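Local coordinates for protein ATP-dependent RNA helicase HrpB (Escherichia coli, PDB 6EUD) that hydrolyses ATP to ADP and phosphate as a DExH-box RNA helicase that binds single-stranded RNA, at residues Q572-E577 and A587-Q592; A614-I619 and A663-L668; S625-T630 and R679-L684; D651-D656 and R691-W696. All coordinates share one frame; numbering follows the deposited sequence.

Contact 1: residues Q572-E577 and A587-Q592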
# COMPACT_ATOMS: atom_id res chain seq x y z
N GLN A 572 -18.42 13.11 -19.76
CA GLN A 572 -18.30 14.10 -20.83
C GLN A 572 -17.36 15.23 -20.41
O GLN A 572 -17.39 15.69 -19.26
CB GLN A 572 -19.68 14.66 -21.16
CG GLN A 572 -19.82 15.40 -22.47
CD GLN A 572 -21.25 15.90 -22.67
OE1 GLN A 572 -21.77 15.89 -23.78
NE2 GLN A 572 -21.88 16.36 -21.59
N SER A 573 -16.53 15.68 -21.34
CA SER A 573 -15.53 16.70 -21.03
C SER A 573 -15.24 17.60 -22.23
O SER A 573 -14.70 17.14 -23.24
CB SER A 573 -14.24 16.04 -20.57
OG SER A 573 -13.25 16.99 -20.27
N ASP A 574 -15.61 18.87 -22.12
CA ASP A 574 -15.41 19.83 -23.21
C ASP A 574 -14.13 20.63 -23.01
O ASP A 574 -13.68 20.86 -21.88
CB ASP A 574 -16.61 20.77 -23.31
CG ASP A 574 -17.92 20.02 -23.50
OD1 ASP A 574 -17.90 18.90 -24.05
OD2 ASP A 574 -18.98 20.56 -23.09
N THR A 575 -13.51 21.05 -24.11
CA THR A 575 -12.28 21.81 -24.03
C THR A 575 -12.26 22.94 -25.04
O THR A 575 -12.52 22.72 -26.23
CB THR A 575 -11.04 20.93 -24.26
OG1 THR A 575 -11.04 19.85 -23.31
CG2 THR A 575 -9.76 21.73 -24.07
N VAL A 576 -11.98 24.15 -24.57
CA VAL A 576 -11.76 25.26 -25.48
C VAL A 576 -10.44 25.93 -25.12
O VAL A 576 -10.17 26.20 -23.94
CB VAL A 576 -12.91 26.29 -25.46
CG1 VAL A 576 -12.56 27.48 -26.30
CG2 VAL A 576 -14.17 25.67 -26.00
N GLU A 577 -9.62 26.19 -26.13
CA GLU A 577 -8.30 26.78 -25.93
C GLU A 577 -7.77 27.27 -27.27
O GLU A 577 -8.34 26.97 -28.32
CB GLU A 577 -7.34 25.77 -25.34
CG GLU A 577 -7.06 24.63 -26.29
CD GLU A 577 -6.53 23.41 -25.59
OE1 GLU A 577 -5.76 22.66 -26.22
OE2 GLU A 577 -6.89 23.21 -24.42
N ALA A 587 -11.71 23.50 -30.20
CA ALA A 587 -12.92 23.34 -29.41
C ALA A 587 -13.55 22.00 -29.69
O ALA A 587 -14.21 21.79 -30.72
CB ALA A 587 -13.90 24.45 -29.69
N TRP A 588 -13.34 21.07 -28.76
CA TRP A 588 -13.87 19.74 -28.96
C TRP A 588 -14.63 19.25 -27.72
O TRP A 588 -14.45 19.77 -26.61
CB TRP A 588 -12.73 18.77 -29.34
CG TRP A 588 -11.72 18.48 -28.25
CD1 TRP A 588 -11.74 17.43 -27.38
CD2 TRP A 588 -10.54 19.24 -27.93
NE1 TRP A 588 -10.65 17.49 -26.53
CE2 TRP A 588 -9.90 18.59 -26.85
CE3 TRP A 588 -9.96 20.40 -28.45
CZ2 TRP A 588 -8.72 19.06 -26.28
CZ3 TRP A 588 -8.78 20.88 -27.87
CH2 TRP A 588 -8.18 20.20 -26.80
N ARG A 589 -15.51 18.28 -27.95
CA ARG A 589 -16.15 17.52 -26.86
C ARG A 589 -15.61 16.09 -26.87
O ARG A 589 -15.60 15.44 -27.93
CB ARG A 589 -17.67 17.53 -27.01
CG ARG A 589 -18.40 16.51 -26.16
CD ARG A 589 -19.86 16.89 -26.02
NE ARG A 589 -20.03 18.03 -25.13
CZ ARG A 589 -21.16 18.71 -24.96
NH1 ARG A 589 -22.25 18.37 -25.64
NH2 ARG A 589 -21.21 19.73 -24.12
N ARG A 590 -15.15 15.62 -25.71
CA ARG A 590 -14.63 14.26 -25.56
C ARG A 590 -15.51 13.40 -24.65
O ARG A 590 -15.76 13.75 -23.49
CB ARG A 590 -13.19 14.30 -25.02
CG ARG A 590 -12.46 12.96 -25.08
CD ARG A 590 -11.26 12.88 -24.12
NE ARG A 590 -10.44 14.08 -24.18
CZ ARG A 590 -9.43 14.28 -25.03
NH1 ARG A 590 -9.10 13.35 -25.92
NH2 ARG A 590 -8.75 15.42 -24.99
N LEU A 591 -16.01 12.29 -25.18
CA LEU A 591 -16.64 11.29 -24.33
C LEU A 591 -15.55 10.31 -23.87
O LEU A 591 -14.76 9.81 -24.73
CB LEU A 591 -17.76 10.57 -25.08
CG LEU A 591 -18.89 11.52 -25.51
CD1 LEU A 591 -20.06 10.79 -26.18
CD2 LEU A 591 -19.34 12.30 -24.30
N GLN A 592 -15.44 10.05 -22.56
CA GLN A 592 -14.31 9.19 -22.23
C GLN A 592 -14.83 8.11 -21.21
O GLN A 592 -15.81 8.29 -20.46
CB GLN A 592 -13.16 10.00 -21.65
CG GLN A 592 -13.60 10.69 -20.33
CD GLN A 592 -12.93 12.03 -20.08
OE1 GLN A 592 -11.81 12.13 -19.57
NE2 GLN A 592 -13.78 13.10 -20.21
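R589 and D574 run alongside each other in the same direction on one sheet face. From R589, CB and CG both pass D574 OD1, CG at 3.2 Å. CD comes within 3.1 Å of Q572 OE1. The chain bends at chi3 (-73°), and the guanidinium grips the carboxylate side-on: NE donates to D574 OD1 at 2.5 Å and NH2 to D574 OD2 at 2.6 Å, with planes 26° apart. CZ and NH1 also lie close to Q572 OE1, NH1 at 3.1 Å, and Q572 CD sits 3.5 Å above one guanidinium face. NH2 has a second acidic partner in E610. An alanine in place of R589 would probably leave the buried D574 carboxylate without its countercharge and Q572 without the flat group beneath its amide. On the other face T575 CB lies over the six-membered ring of W588 in a CH-pi contact, 3.7 Å from its centroid, while E577 OE1, salt-bridged to K622, meets the ring edge. Backbone bonds couple S573 with R590 and T575 with W588 between antiparallel strands, which follow each other through a short turn as a beta hairpin in the three-stranded sheet of the HrpB connector region.

Contact 2: residues A614-I619 and A663-L668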
# COMPACT_ATOMS: atom_id res chain seq x y z
N ALA A 614 -15.44 24.45 -20.26
CA ALA A 614 -14.54 24.04 -21.34
C ALA A 614 -13.26 24.90 -21.34
O ALA A 614 -12.18 24.41 -21.65
CB ALA A 614 -15.24 24.12 -22.70
N MET A 615 -13.39 26.17 -20.97
CA MET A 615 -12.24 27.06 -20.87
C MET A 615 -11.31 26.67 -19.71
O MET A 615 -10.07 26.77 -19.84
CB MET A 615 -12.71 28.50 -20.70
CG MET A 615 -13.32 29.11 -21.95
SD MET A 615 -13.86 30.82 -21.67
CE MET A 615 -14.43 31.28 -23.31
N LEU A 616 -11.89 26.26 -18.57
CA LEU A 616 -11.10 25.77 -17.44
C LEU A 616 -10.21 24.60 -17.85
O LEU A 616 -9.04 24.53 -17.47
CB LEU A 616 -11.99 25.34 -16.27
CG LEU A 616 -12.81 26.42 -15.56
CD1 LEU A 616 -13.37 25.87 -14.28
CD2 LEU A 616 -11.97 27.63 -15.27
N ASN A 617 -10.79 23.67 -18.63
CA ASN A 617 -10.03 22.53 -19.14
C ASN A 617 -8.93 22.97 -20.11
O ASN A 617 -7.86 22.35 -20.19
CB ASN A 617 -10.97 21.54 -19.83
CG ASN A 617 -11.89 20.83 -18.84
OD1 ASN A 617 -11.52 20.56 -17.71
ND2 ASN A 617 -13.11 20.52 -19.28
N GLY A 618 -9.20 24.03 -20.86
CA GLY A 618 -8.22 24.59 -21.77
C GLY A 618 -7.06 25.17 -20.99
O GLY A 618 -5.90 25.07 -21.40
N ILE A 619 -7.37 25.79 -19.85
CA ILE A 619 -6.35 26.36 -18.98
C ILE A 619 -5.49 25.23 -18.40
O ILE A 619 -4.26 25.35 -18.35
CB ILE A 619 -6.98 27.19 -17.84
CG1 ILE A 619 -7.76 28.37 -18.42
CG2 ILE A 619 -5.91 27.64 -16.84
CD1 ILE A 619 -8.64 29.07 -17.42
N ALA A 663 -8.06 23.42 -8.67
CA ALA A 663 -9.20 24.06 -7.99
C ALA A 663 -9.86 25.18 -8.80
O ALA A 663 -10.63 25.96 -8.24
CB ALA A 663 -8.76 24.60 -6.64
N LEU A 664 -9.56 25.27 -10.09
CA LEU A 664 -10.11 26.34 -10.96
C LEU A 664 -11.61 26.55 -10.79
O LEU A 664 -12.10 27.68 -10.76
CB LEU A 664 -9.81 26.02 -12.43
CG LEU A 664 -8.35 26.19 -12.83
CD1 LEU A 664 -8.12 25.65 -14.23
CD2 LEU A 664 -7.98 27.66 -12.73
N GLU A 665 -12.33 25.43 -10.67
CA GLU A 665 -13.77 25.44 -10.43
C GLU A 665 -14.12 26.23 -9.16
O GLU A 665 -15.12 26.95 -9.10
CB GLU A 665 -14.29 24.00 -10.33
CG GLU A 665 -14.38 23.26 -11.68
CD GLU A 665 -13.02 22.79 -12.21
OE1 GLU A 665 -12.04 22.73 -11.43
OE2 GLU A 665 -12.92 22.48 -13.43
N THR A 666 -13.29 26.11 -8.13
CA THR A 666 -13.59 26.77 -6.87
C THR A 666 -13.14 28.25 -6.84
O THR A 666 -13.93 29.12 -6.46
CB THR A 666 -12.98 25.99 -5.68
OG1 THR A 666 -11.55 25.96 -5.81
CG2 THR A 666 -13.46 24.57 -5.69
N TRP A 667 -11.92 28.56 -7.27
CA TRP A 667 -11.43 29.94 -7.14
C TRP A 667 -11.62 30.84 -8.37
O TRP A 667 -11.71 32.07 -8.22
CB TRP A 667 -9.93 29.95 -6.74
CG TRP A 667 -8.94 29.53 -7.78
CD1 TRP A 667 -8.54 28.26 -8.07
CD2 TRP A 667 -8.15 30.39 -8.64
NE1 TRP A 667 -7.59 28.26 -9.06
CE2 TRP A 667 -7.33 29.55 -9.43
CE3 TRP A 667 -8.08 31.77 -8.83
CZ2 TRP A 667 -6.44 30.06 -10.39
CZ3 TRP A 667 -7.20 32.28 -9.78
CH2 TRP A 667 -6.39 31.43 -10.56
N LEU A 668 -11.70 30.25 -9.57
CA LEU A 668 -11.70 31.05 -10.79
C LEU A 668 -13.05 31.12 -11.46
O LEU A 668 -13.47 32.19 -11.92
CB LEU A 668 -10.67 30.52 -11.78
CG LEU A 668 -10.62 31.41 -13.02
CD1 LEU A 668 -10.25 32.85 -12.60
CD2 LEU A 668 -9.65 30.87 -14.09
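L616 and L664 both turn CG anti to the carbonyl carbon (chi1 -65° and -72°). The two side chains pass antiparallel, and L616 CD2 lies 3.9 Å from L664 CB, while L664 CD1 goes on to the backbone of the facing helix and lies 3.5 Å from L616 O. L668 differs, its CG anti to the backbone N (chi1 -177°); its CD2 meets I619 CD1 tip to tip at 3.9 Å and also brushes L616 CD2. I619 sends its other branch, CG2, to L664 CD1 at 4.0 Å, so that the two branches of one isoleucine touch two different leucines. The packing joins helix 608-622, through residues one turn apart, to the short helix 664-667 in an all-helical part of the chain, and no hydrogen bond crosses between the segments. Other sides of helix 608-622 carry A614 and N617 against strand 571-579, which places this helix between the connector sheet and the helix 664-667. E665 closes one border of the apolar patch: its CG, CD and OE2 lie against L616 CD1, OE2 at 3.5 Å. The carboxylate itself is held by R620 through a salt bridge from OE1 and by Q613 through a hydrogen bond to OE2. An alanine at L616 would probably open a gap beside L664 CB and L668 CD2 and deprive the aliphatic part of E665 of its methyl neighbour.

Contact 3: residues S625-T630 and R679-L684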
# COMPACT_ATOMS: atom_id res chain seq x y z
N SER A 625 -0.51 30.49 -17.36
CA SER A 625 0.01 31.57 -18.17
C SER A 625 -1.01 32.28 -19.08
O SER A 625 -0.75 33.40 -19.51
CB SER A 625 1.16 31.02 -19.02
OG SER A 625 1.26 31.66 -20.28
N VAL A 626 -2.14 31.65 -19.39
CA VAL A 626 -3.13 32.31 -20.26
C VAL A 626 -3.97 33.33 -19.50
O VAL A 626 -4.68 34.12 -20.11
CB VAL A 626 -4.11 31.31 -20.96
CG1 VAL A 626 -3.39 30.50 -22.04
CG2 VAL A 626 -4.82 30.42 -19.94
N LEU A 627 -3.87 33.32 -18.18
CA LEU A 627 -4.53 34.31 -17.35
C LEU A 627 -3.67 35.56 -17.27
O LEU A 627 -2.49 35.54 -17.67
CB LEU A 627 -4.80 33.75 -15.95
CG LEU A 627 -5.66 32.50 -16.04
CD1 LEU A 627 -5.82 31.88 -14.68
CD2 LEU A 627 -7.01 32.86 -16.67
N ASN A 628 -4.26 36.65 -16.77
CA ASN A 628 -3.51 37.90 -16.63
C ASN A 628 -2.84 38.04 -15.27
O ASN A 628 -3.45 38.49 -14.30
CB ASN A 628 -4.41 39.11 -16.86
CG ASN A 628 -3.65 40.40 -16.86
OD1 ASN A 628 -2.45 40.42 -17.16
ND2 ASN A 628 -4.32 41.50 -16.52
N TRP A 629 -1.57 37.66 -15.22
CA TRP A 629 -0.81 37.72 -13.98
C TRP A 629 -0.09 39.05 -13.83
O TRP A 629 1.07 39.18 -14.23
CB TRP A 629 0.17 36.55 -13.92
CG TRP A 629 -0.55 35.28 -13.69
CD1 TRP A 629 -1.04 34.42 -14.63
CD2 TRP A 629 -0.92 34.74 -12.41
NE1 TRP A 629 -1.67 33.37 -14.01
CE2 TRP A 629 -1.62 33.54 -12.65
CE3 TRP A 629 -0.72 35.15 -11.09
CZ2 TRP A 629 -2.12 32.74 -11.61
CZ3 TRP A 629 -1.22 34.36 -10.05
CH2 TRP A 629 -1.92 33.17 -10.32
N THR A 630 -0.77 40.04 -13.25
CA THR A 630 -0.15 41.33 -12.95
C THR A 630 0.91 41.16 -11.87
O THR A 630 0.87 40.16 -11.12
CB THR A 630 -1.17 42.37 -12.47
OG1 THR A 630 -1.84 41.87 -11.31
CG2 THR A 630 -2.19 42.66 -13.54
N ARG A 679 -10.70 35.69 -25.41
CA ARG A 679 -10.19 37.04 -25.16
C ARG A 679 -10.48 37.55 -23.74
O ARG A 679 -9.70 38.32 -23.17
CB ARG A 679 -10.78 38.02 -26.18
CG ARG A 679 -10.53 37.64 -27.64
CD ARG A 679 -11.63 38.18 -28.54
NE ARG A 679 -11.11 38.61 -29.84
CZ ARG A 679 -11.53 39.68 -30.49
NH1 ARG A 679 -12.49 40.45 -29.98
NH2 ARG A 679 -10.99 40.00 -31.67
N GLY A 680 -11.59 37.11 -23.18
CA GLY A 680 -12.03 37.57 -21.88
C GLY A 680 -11.29 36.90 -20.75
O GLY A 680 -11.35 37.37 -19.62
N LEU A 681 -10.60 35.80 -21.05
CA LEU A 681 -9.78 35.12 -20.05
C LEU A 681 -8.72 36.06 -19.45
O LEU A 681 -8.41 35.96 -18.27
CB LEU A 681 -9.09 33.89 -20.64
CG LEU A 681 -9.91 32.60 -20.71
CD1 LEU A 681 -9.06 31.43 -21.21
CD2 LEU A 681 -10.52 32.29 -19.35
N LYS A 682 -8.16 36.96 -20.26
CA LYS A 682 -7.15 37.91 -19.79
C LYS A 682 -7.77 39.04 -18.98
O LYS A 682 -7.07 39.81 -18.35
CB LYS A 682 -6.36 38.50 -20.97
CG LYS A 682 -5.28 37.60 -21.56
CD LYS A 682 -4.08 37.47 -20.63
CE LYS A 682 -2.90 36.77 -21.30
NZ LYS A 682 -1.74 36.58 -20.38
N SER A 683 -9.10 39.15 -18.98
CA SER A 683 -9.81 40.21 -18.27
C SER A 683 -10.15 39.85 -16.81
O SER A 683 -10.49 40.72 -16.00
CB SER A 683 -11.10 40.55 -19.02
OG SER A 683 -10.83 40.76 -20.39
N LEU A 684 -10.08 38.56 -16.49
CA LEU A 684 -10.36 38.10 -15.13
C LEU A 684 -9.39 38.72 -14.14
O LEU A 684 -8.19 38.73 -14.38
CB LEU A 684 -10.28 36.59 -15.05
CG LEU A 684 -11.30 35.86 -15.92
CD1 LEU A 684 -10.94 34.40 -16.04
CD2 LEU A 684 -12.70 36.04 -15.34
O HOH W 1 -5.50 40.00 -13.32
O HOH W 2 -0.61 39.03 -19.19
O HOH W 3 -6.93 41.17 -15.38
O HOH W 4 -6.98 36.81 -15.86
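K682 lays its side chain across the backbone of S625-L627, while N628 turns its own side chain back onto the K682 carbonyl, so that each residue meets the main chain of the other's segment. The lysine bends at chi2 (-72°) and is extended beyond; its CD and CE both pass V626 O, CE at 3.4 Å. The ammonium NZ donates to L627 O at 3.0 Å, coming from above the carbonyl plane, and weakly to S625 O. A water bound to NZ bridges to N628 OD1, which links the two polar side chains. N628 CB sits 3.1 Å from K682 O. Its ND2 donates to a second water that also lies within hydrogen-bonding distance of L684 O. A third water accepts from N628 N and donates to L681 O at 2.9 Å and to L684 O at 2.7 Å, filling the seam between the two backbones. Beneath this wet layer the leucines supply a loose apolar side: L627 CD2 lies 4.5 Å from L681 CD2 and 4.3 Å from L684 CD1. L627 and L684 both continue onto L668. Two loops thus meet here, one joining helices 608-622 and 631-646, the other leading into helix 686-692, in a water-mediated loop-to-loop junction with a lysine donating to backbone carbonyls at its solvent side.

Contact 4: residues D651-D656 and R691-W696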
# COMPACT_ATOMS: atom_id res chain seq x y z
N ASP A 651 -4.56 28.89 8.48
CA ASP A 651 -4.86 28.03 7.35
C ASP A 651 -4.79 28.77 6.03
O ASP A 651 -5.81 29.15 5.46
CB ASP A 651 -6.23 27.38 7.51
CG ASP A 651 -6.26 26.36 8.63
OD1 ASP A 651 -5.31 25.55 8.72
OD2 ASP A 651 -7.22 26.39 9.43
N TRP A 652 -3.57 28.98 5.53
CA TRP A 652 -3.39 29.66 4.26
C TRP A 652 -3.65 28.68 3.13
O TRP A 652 -3.28 27.51 3.23
CB TRP A 652 -1.98 30.28 4.16
CG TRP A 652 -1.62 31.11 5.35
CD1 TRP A 652 -0.91 30.71 6.44
CD2 TRP A 652 -2.01 32.48 5.61
NE1 TRP A 652 -0.81 31.73 7.35
CE2 TRP A 652 -1.48 32.83 6.86
CE3 TRP A 652 -2.74 33.43 4.90
CZ2 TRP A 652 -1.65 34.09 7.42
CZ3 TRP A 652 -2.92 34.68 5.45
CH2 TRP A 652 -2.37 35.00 6.71
N PRO A 653 -4.30 29.14 2.06
CA PRO A 653 -4.54 28.31 0.87
C PRO A 653 -3.28 27.97 0.11
O PRO A 653 -2.38 28.80 -0.02
CB PRO A 653 -5.47 29.18 0.01
CG PRO A 653 -5.19 30.55 0.45
CD PRO A 653 -4.95 30.45 1.93
N ALA A 654 -3.21 26.75 -0.39
CA ALA A 654 -2.16 26.37 -1.30
C ALA A 654 -2.35 27.16 -2.60
O ALA A 654 -3.46 27.30 -3.09
CB ALA A 654 -2.18 24.88 -1.55
N VAL A 655 -1.25 27.68 -3.13
CA VAL A 655 -1.30 28.48 -4.33
C VAL A 655 -0.16 28.12 -5.26
O VAL A 655 0.30 28.94 -6.04
CB VAL A 655 -1.24 29.99 -4.01
CG1 VAL A 655 -2.52 30.42 -3.32
CG2 VAL A 655 -0.02 30.30 -3.15
N ASP A 656 0.29 26.88 -5.18
CA ASP A 656 1.21 26.33 -6.18
C ASP A 656 0.43 26.06 -7.47
O ASP A 656 -0.79 25.90 -7.42
CB ASP A 656 1.86 25.06 -5.66
CG ASP A 656 0.83 24.04 -5.25
OD1 ASP A 656 0.16 24.24 -4.21
OD2 ASP A 656 0.70 23.02 -5.96
N ARG A 691 -7.46 36.53 -3.75
CA ARG A 691 -7.80 37.13 -2.47
C ARG A 691 -9.14 36.58 -1.98
O ARG A 691 -9.41 36.53 -0.77
CB ARG A 691 -7.84 38.66 -2.60
CG ARG A 691 -7.79 39.40 -1.31
CD ARG A 691 -7.62 40.88 -1.55
NE ARG A 691 -7.32 41.57 -0.30
CZ ARG A 691 -8.25 42.08 0.50
NH1 ARG A 691 -9.53 41.97 0.17
NH2 ARG A 691 -7.90 42.70 1.62
N GLY A 692 -9.98 36.15 -2.92
CA GLY A 692 -11.26 35.55 -2.62
C GLY A 692 -11.12 34.26 -1.83
O GLY A 692 -12.03 33.87 -1.11
N LEU A 693 -9.96 33.60 -1.97
CA LEU A 693 -9.66 32.38 -1.19
C LEU A 693 -9.62 32.60 0.34
O LEU A 693 -9.66 31.64 1.10
CB LEU A 693 -8.32 31.77 -1.65
CG LEU A 693 -8.34 31.23 -3.09
CD1 LEU A 693 -6.95 30.89 -3.63
CD2 LEU A 693 -9.22 30.02 -3.16
N LEU A 694 -9.54 33.86 0.78
CA LEU A 694 -9.42 34.17 2.20
C LEU A 694 -10.69 34.78 2.72
O LEU A 694 -11.31 35.58 2.02
CB LEU A 694 -8.27 35.15 2.45
CG LEU A 694 -6.88 34.74 1.96
CD1 LEU A 694 -5.94 35.90 2.18
CD2 LEU A 694 -6.40 33.51 2.69
N ASP A 695 -11.08 34.43 3.94
CA ASP A 695 -12.19 35.13 4.57
C ASP A 695 -11.72 36.55 4.94
O ASP A 695 -10.55 36.90 4.78
CB ASP A 695 -12.74 34.37 5.80
CG ASP A 695 -11.70 34.13 6.90
OD1 ASP A 695 -10.90 35.04 7.22
OD2 ASP A 695 -11.71 33.03 7.49
N TRP A 696 -12.66 37.35 5.42
CA TRP A 696 -12.38 38.73 5.75
C TRP A 696 -11.24 38.84 6.76
O TRP A 696 -10.33 39.66 6.59
CB TRP A 696 -13.63 39.40 6.30
CG TRP A 696 -13.42 40.83 6.58
CD1 TRP A 696 -13.48 41.87 5.69
CD2 TRP A 696 -13.11 41.43 7.85
NE1 TRP A 696 -13.22 43.06 6.32
CE2 TRP A 696 -13.00 42.82 7.65
CE3 TRP A 696 -12.92 40.91 9.14
CZ2 TRP A 696 -12.70 43.70 8.69
CZ3 TRP A 696 -12.62 41.80 10.17
CH2 TRP A 696 -12.52 43.17 9.94
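The indole of W652 is the flat group that meets L694, whose CD2 approaches it obliquely, 4.3 Å from W652 CE3. Around the same indole, M698 and L702 of helix 696-705 and A643 of helix 631-646 also line the ring, and its NE1 donates to L647 O. The puckered ring of P653 takes the larger share of the contact: its CD lies 3.5 Å from L694 CD2, and its CG is 4.0 Å from L693 CB. A single methyl group, L694 CD2, thus touches both the proline ring and the tryptophan. The proline and L694 side chains run at about a right angle to each other.

The contact lies in an all-helical region and joins two connections between helices. Residues 651-656 lead from helix 631-646 to helix 657-662, while the segment R691-W696 holds the end of helix 686-692 and the short link to helix 696-705. Each connection has an aspartate N-cap, D656 and D695, whose side chain caps a backbone N of the helix that follows. No hydrogen bond passes between the two segments. At the far end V655 CG1 comes only to 4.5 Å from L693 CD1, and V655 also touches L640 and L641 of helix 631-646. Through CD2, L693 also meets W667 CB.

Overall arrangement
Contact 1 is the one built on strands, with paired backbones and a charged grip on one sheet face, whereas contacts 2, 3 and 4 join helices and loops further along the chain. Helix 608-622 ties contacts 1 and 2 together: D574 O and N617 ND2, 2.7 Å apart, probably form a hydrogen bond. Contact 2 is the most buried and mainly apolar. Contact 3, about 12 Å from it between centres, shares its leucine packing through L668 but adds water and lysine at the surface. Contact 4 is apolar yet only partly buried, and it touches contact 2 through W667 and L693. The segments of contacts 2, 3 and 4 alternate along the chain, interlocking this helical region.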